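Local coordinates for hypothetical protein SA2161 (Staphylococcus aureus, PDB 1Y7R), which is of unknown function but, as a member of the GNAT family, is probably an acetyltransferase that uses acetyl-CoA as its acetyl donor, at residues Thr43-Arg55 with Val67-Tyr80. The protein carries 4 engineered substitutions. Numbering follows the deposited sequence.
Engineered in segment 67-80: Leu72 (natural residue Ser), Ala79 (natural residue Asp). With PO4 (phosphate ion), chain C; PO4 (phosphate ion), chain D.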
loop_
_atom_site.group_PDB
_atom_site.type_symbol
_atom_site.label_atom_id
_atom_site.label_comp_id
_atom_site.label_asym_id
_atom_site.label_seq_id
_atom_site.Cartn_x
_atom_site.Cartn_y
_atom_site.Cartn_z
ATOM N N THR A 43 14.762 8.584 -7.837
ATOM C CA THR A 43 15.849 9.062 -6.987
ATOM C C THR A 43 16.423 10.348 -7.575
ATOM O O THR A 43 16.471 10.524 -8.805
ATOM C CB THR A 43 16.979 8.010 -6.804
ATOM O OG1 THR A 43 17.235 7.354 -8.056
ATOM C CG2 THR A 43 16.556 6.943 -5.721
ATOM N N LEU A 44 16.788 11.260 -6.677
ATOM C CA LEU A 44 17.360 12.563 -7.023
ATOM C C LEU A 44 18.755 12.645 -6.449
ATOM O O LEU A 44 18.978 12.341 -5.268
ATOM C CB LEU A 44 16.542 13.687 -6.401
ATOM C CG LEU A 44 15.047 13.715 -6.742
ATOM C CD1 LEU A 44 14.436 14.901 -6.010
ATOM C CD2 LEU A 44 14.744 13.831 -8.201
ATOM N N TYR A 45 19.682 13.101 -7.274
ATOM C CA TYR A 45 21.076 13.208 -6.856
ATOM C C TYR A 45 21.590 14.639 -7.075
ATOM O O TYR A 45 21.314 15.252 -8.126
ATOM C CB TYR A 45 21.964 12.252 -7.646
ATOM C CG TYR A 45 21.754 10.790 -7.381
ATOM C CD1 TYR A 45 22.469 10.146 -6.370
ATOM C CD2 TYR A 45 20.894 10.030 -8.165
ATOM C CE1 TYR A 45 22.307 8.799 -6.116
ATOM C CE2 TYR A 45 20.730 8.658 -7.922
ATOM C CZ TYR A 45 21.444 8.051 -6.901
ATOM O OH TYR A 45 21.265 6.690 -6.650
ATOM N N ASP A 46 22.320 15.147 -6.084
ATOM C CA ASP A 46 22.990 16.432 -6.174
ATOM C C ASP A 46 24.451 16.039 -6.315
ATOM O O ASP A 46 25.049 15.550 -5.336
ATOM C CB ASP A 46 22.786 17.273 -4.895
ATOM C CG ASP A 46 23.489 18.623 -4.966
ATOM O OD1 ASP A 46 24.176 18.876 -5.969
ATOM O OD2 ASP A 46 23.379 19.457 -4.017
ATOM N N LYS A 47 24.989 16.227 -7.530
ATOM C CA LYS A 47 26.311 15.718 -7.918
ATOM C C LYS A 47 26.309 14.200 -7.633
ATOM O O LYS A 47 25.498 13.490 -8.221
ATOM C CB LYS A 47 27.441 16.523 -7.246
ATOM C CG LYS A 47 27.445 17.968 -7.777
ATOM C CD LYS A 47 28.552 18.809 -7.140
ATOM C CE LYS A 47 27.976 20.145 -6.642
ATOM N NZ LYS A 47 29.035 21.053 -6.119
ATOM N N ASP A 48 27.136 13.713 -6.718
ATOM C CA ASP A 48 27.148 12.272 -6.441
ATOM C C ASP A 48 26.464 11.885 -5.128
ATOM O O ASP A 48 26.664 10.774 -4.632
ATOM C CB ASP A 48 28.574 11.707 -6.505
ATOM C CG ASP A 48 29.170 11.790 -7.888
ATOM O OD1 ASP A 48 28.442 12.133 -8.857
ATOM O OD2 ASP A 48 30.392 11.522 -7.989
ATOM N N ARG A 49 25.625 12.765 -4.599
ATOM C CA ARG A 49 24.932 12.469 -3.346
ATOM C C ARG A 49 23.445 12.262 -3.575
ATOM O O ARG A 49 22.798 13.110 -4.222
ATOM C CB ARG A 49 25.096 13.599 -2.344
ATOM C CG ARG A 49 24.475 13.304 -0.979
ATOM C CD ARG A 49 24.594 14.499 -0.061
ATOM N NE ARG A 49 24.215 14.126 1.305
ATOM C CZ ARG A 49 24.006 14.989 2.285
ATOM N NH1 ARG A 49 24.103 16.300 2.069
ATOM N NH2 ARG A 49 23.655 14.527 3.475
ATOM N N LEU A 50 22.912 11.178 -3.004
ATOM C CA LEU A 50 21.463 10.954 -3.067
ATOM C C LEU A 50 20.800 11.938 -2.101
ATOM O O LEU A 50 21.123 11.916 -0.908
ATOM C CB LEU A 50 21.095 9.525 -2.638
ATOM C CG LEU A 50 19.607 9.158 -2.702
ATOM C CD1 LEU A 50 19.071 9.123 -4.110
ATOM C CD2 LEU A 50 19.332 7.806 -2.036
ATOM N N ILE A 51 19.852 12.743 -2.599
ATOM C CA ILE A 51 19.163 13.679 -1.724
ATOM C C ILE A 51 17.651 13.414 -1.530
ATOM O O ILE A 51 17.022 13.992 -0.640
ATOM C CB ILE A 51 19.480 15.127 -2.112
ATOM C CG1 ILE A 51 18.800 15.537 -3.427
ATOM C CG2 ILE A 51 21.014 15.317 -2.173
ATOM C CD1 ILE A 51 17.345 15.893 -3.274
ATOM N N GLY A 52 17.084 12.542 -2.371
ATOM C CA GLY A 52 15.643 12.299 -2.308
ATOM C C GLY A 52 15.221 11.070 -3.071
ATOM O O GLY A 52 15.920 10.609 -3.980
HETATM N N MSE A 53 14.092 10.507 -2.655
HETATM C CA MSE A 53 13.534 9.322 -3.306
HETATM C C MSE A 53 12.037 9.237 -3.044
HETATM O O MSE A 53 11.498 9.855 -2.134
HETATM C CB MSE A 53 14.195 8.042 -2.794
HETATM C CG MSE A 53 13.670 7.618 -1.472
HETATM SE SE MSE A 53 14.620 6.005 -0.951
HETATM C CE MSE A 53 14.609 5.115 -2.517
ATOM N N GLY A 54 11.381 8.451 -3.863
ATOM C CA GLY A 54 9.995 8.014 -3.604
ATOM C C GLY A 54 9.775 6.669 -4.282
ATOM O O GLY A 54 10.454 6.333 -5.270
ATOM N N ARG A 55 8.846 5.873 -3.747
ATOM C CA ARG A 55 8.622 4.526 -4.287
ATOM C C ARG A 55 7.119 4.279 -4.397
ATOM O O ARG A 55 6.325 4.943 -3.720
ATOM C CB ARG A 55 9.296 3.454 -3.393
ATOM C CG ARG A 55 10.800 3.695 -3.198
ATOM C CD ARG A 55 11.438 2.806 -2.164
ATOM N NE ARG A 55 11.488 1.396 -2.587
ATOM C CZ ARG A 55 11.051 0.350 -1.883
ATOM N NH1 ARG A 55 10.520 0.491 -0.666
ATOM N NH2 ARG A 55 11.201 -0.864 -2.415
ATOM N N VAL A 67 5.042 5.212 -1.099
ATOM C CA VAL A 67 5.778 4.934 0.139
ATOM C C VAL A 67 7.177 5.531 0.052
ATOM O O VAL A 67 7.628 5.840 -1.043
ATOM C CB VAL A 67 5.877 3.399 0.444
ATOM C CG1 VAL A 67 4.484 2.774 0.658
ATOM C CG2 VAL A 67 6.704 2.610 -0.648
ATOM N N ASP A 68 7.846 5.701 1.194
ATOM C CA ASP A 68 9.266 6.099 1.214
ATOM C C ASP A 68 9.529 7.423 0.526
ATOM O O ASP A 68 10.539 7.576 -0.181
ATOM C CB ASP A 68 10.133 5.002 0.579
ATOM C CG ASP A 68 10.360 3.843 1.515
ATOM O OD1 ASP A 68 10.409 4.083 2.735
ATOM O OD2 ASP A 68 10.465 2.699 1.068
ATOM N N ILE A 69 8.642 8.410 0.726
ATOM C CA ILE A 69 8.931 9.764 0.224
ATOM C C ILE A 69 9.917 10.391 1.200
ATOM O O ILE A 69 9.531 10.845 2.292
ATOM C CB ILE A 69 7.647 10.613 0.094
ATOM C CG1 ILE A 69 6.649 9.872 -0.808
ATOM C CG2 ILE A 69 7.963 12.030 -0.477
ATOM C CD1 ILE A 69 7.095 9.690 -2.204
ATOM N N ALA A 70 11.188 10.420 0.809
ATOM C CA ALA A 70 12.248 10.791 1.738
ATOM C C ALA A 70 13.105 11.836 1.067
ATOM O O ALA A 70 13.673 11.570 0.002
ATOM C CB ALA A 70 13.106 9.578 2.053
ATOM N N VAL A 71 13.231 12.999 1.694
ATOM C CA VAL A 71 14.125 14.051 1.191
ATOM C C VAL A 71 15.033 14.421 2.368
ATOM O O VAL A 71 14.537 14.620 3.475
ATOM C CB VAL A 71 13.292 15.295 0.711
ATOM C CG1 VAL A 71 14.187 16.509 0.445
ATOM C CG2 VAL A 71 12.373 14.923 -0.514
ATOM N N LEU A 72 16.346 14.512 2.152
ATOM C CA LEU A 72 17.256 14.964 3.221
ATOM C C LEU A 72 16.722 16.178 3.953
ATOM O O LEU A 72 16.240 17.143 3.329
ATOM C CB LEU A 72 18.627 15.307 2.664
ATOM C CG LEU A 72 19.408 14.136 2.100
ATOM C CD1 LEU A 72 20.686 14.694 1.473
ATOM C CD2 LEU A 72 19.736 13.162 3.235
ATOM N N LYS A 73 16.830 16.147 5.283
ATOM C CA LYS A 73 16.398 17.294 6.078
ATOM C C LYS A 73 17.025 18.592 5.528
ATOM O O LYS A 73 16.325 19.592 5.360
ATOM C CB LYS A 73 16.782 17.077 7.526
ATOM C CG LYS A 73 15.633 17.194 8.532
ATOM C CD LYS A 73 14.332 16.497 8.129
ATOM C CE LYS A 73 13.163 16.961 9.050
ATOM N NZ LYS A 73 11.775 16.674 8.506
ATOM N N SER A 74 18.305 18.545 5.172
ATOM C CA SER A 74 19.020 19.736 4.709
ATOM C C SER A 74 18.543 20.223 3.328
ATOM O O SER A 74 18.806 21.373 2.962
ATOM C CB SER A 74 20.539 19.514 4.702
ATOM O OG SER A 74 20.874 18.435 3.845
ATOM N N TYR A 75 17.838 19.360 2.584
ATOM C CA TYR A 75 17.261 19.707 1.276
ATOM C C TYR A 75 15.743 19.922 1.295
ATOM O O TYR A 75 15.133 20.177 0.231
ATOM C CB TYR A 75 17.582 18.594 0.278
ATOM C CG TYR A 75 19.009 18.639 -0.240
ATOM C CD1 TYR A 75 20.074 18.188 0.542
ATOM C CD2 TYR A 75 19.285 19.132 -1.519
ATOM C CE1 TYR A 75 21.373 18.235 0.077
ATOM C CE2 TYR A 75 20.583 19.182 -2.004
ATOM C CZ TYR A 75 21.632 18.737 -1.194
ATOM O OH TYR A 75 22.933 18.768 -1.674
ATOM N N GLN A 76 15.118 19.831 2.477
ATOM C CA GLN A 76 13.666 19.942 2.553
ATOM C C GLN A 76 13.243 21.410 2.415
ATOM O O GLN A 76 14.061 22.328 2.582
ATOM C CB GLN A 76 13.129 19.335 3.862
ATOM C CG GLN A 76 13.064 17.793 3.830
ATOM C CD GLN A 76 12.580 17.179 5.146
ATOM O OE1 GLN A 76 12.720 15.957 5.385
ATOM N NE2 GLN A 76 12.004 17.991 5.986
ATOM N N GLY A 77 11.975 21.623 2.074
ATOM C CA GLY A 77 11.408 22.981 2.055
ATOM C C GLY A 77 11.740 23.772 0.807
ATOM O O GLY A 77 11.645 25.009 0.795
ATOM N N GLN A 78 12.093 23.089 -0.281
ATOM C CA GLN A 78 12.424 23.821 -1.517
ATOM C C GLN A 78 12.091 23.147 -2.852
ATOM O O GLN A 78 12.728 23.461 -3.872
ATOM C CB GLN A 78 13.885 24.204 -1.531
ATOM C CG GLN A 78 14.842 23.045 -1.445
ATOM C CD GLN A 78 16.176 23.548 -0.992
ATOM O OE1 GLN A 78 16.793 24.335 -1.692
ATOM N NE2 GLN A 78 16.595 23.179 0.219
ATOM N N ALA A 79 11.105 22.248 -2.840
ATOM C CA ALA A 79 10.540 21.629 -4.058
ATOM C C ALA A 79 10.992 20.234 -4.393
ATOM O O ALA A 79 10.474 19.651 -5.347
ATOM C CB ALA A 79 10.734 22.480 -5.264
ATOM N N TYR A 80 11.943 19.668 -3.636
ATOM C CA TYR A 80 12.385 18.322 -4.022
ATOM C C TYR A 80 11.334 17.230 -3.770
ATOM O O TYR A 80 11.223 16.293 -4.568
ATOM C CB TYR A 80 13.744 17.982 -3.414
ATOM C CG TYR A 80 14.824 18.817 -4.065
ATOM C CD1 TYR A 80 15.069 18.726 -5.441
ATOM C CD2 TYR A 80 15.526 19.747 -3.330
ATOM C CE1 TYR A 80 16.046 19.512 -6.053
ATOM C CE2 TYR A 80 16.509 20.543 -3.928
ATOM C CZ TYR A 80 16.759 20.408 -5.286
ATOM O OH TYR A 80 17.715 21.203 -5.891
HETATM P P PO4 C . 7.836 21.075 -1.560
HETATM O O1 PO4 C . 7.116 20.315 -0.456
HETATM O O2 PO4 C . 6.877 21.580 -2.607
HETATM O O3 PO4 C . 8.802 20.079 -2.171
HETATM O O4 PO4 C . 8.685 22.218 -1.044
HETATM P P PO4 D . 9.705 18.546 0.957
HETATM O O1 PO4 D . 8.200 18.691 0.913
HETATM O O2 PO4 D . 10.331 19.285 -0.195
HETATM O O3 PO4 D . 10.025 17.070 0.785
HETATM O O4 PO4 D . 10.273 19.127 2.229
HETATM O O HOH W 1 25.029 17.990 -0.016
#
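Ile51 is the bump that the 3-10 turn 73-75 and the start of helix 80-95 close around. Its CG2 sits over one face of Tyr75, 3.7 Å from the ring centroid in a CH-pi contact, while CD1 reaches over a face of Tyr80. Placing CG1 between the backbone N and carbonyl carbon (chi1 72°) sends the branches to separate rings. Engineered Leu72 adds another wall: its CD1 lies 3.7 Å from Ile51 CG2 and over the centre of the Arg49 guanidinium, 3.4 Å from CZ. Leu44 CD1 fills in beside Tyr80.

Toward the hairpin turn at 46-49, Tyr75 OH donates a hydrogen bond, unusually short at 2.5 Å, to OD2 of the nearly upright Asp46 carboxylate; a water links that hydroxyl to Arg49 NH1. Further along, the antiparallel strands pair Met53 with Ala70 and Arg55 with Val67 across a beta bulge; Ile51 and Gly52 make a classic bulge against Leu44. The bare CA of Gly54 leaves the hollow that Ile69 CD1 fills at 3.6 Å. Alongside Asp68, Arg55 NH1 makes a 2.8 Å salt bridge to OD2; Arg18 holds the other oxygen, and Asp59 of the second subunit pairs with Arg55 NH2.

Gly77 N bonds one phosphate and engineered Ala79 N, weakly, another, both probably from the crystallisation liquor; this is consistent with the pyrophosphate-binding loop that holds acetyl-CoA in GNAT acetyltransferases.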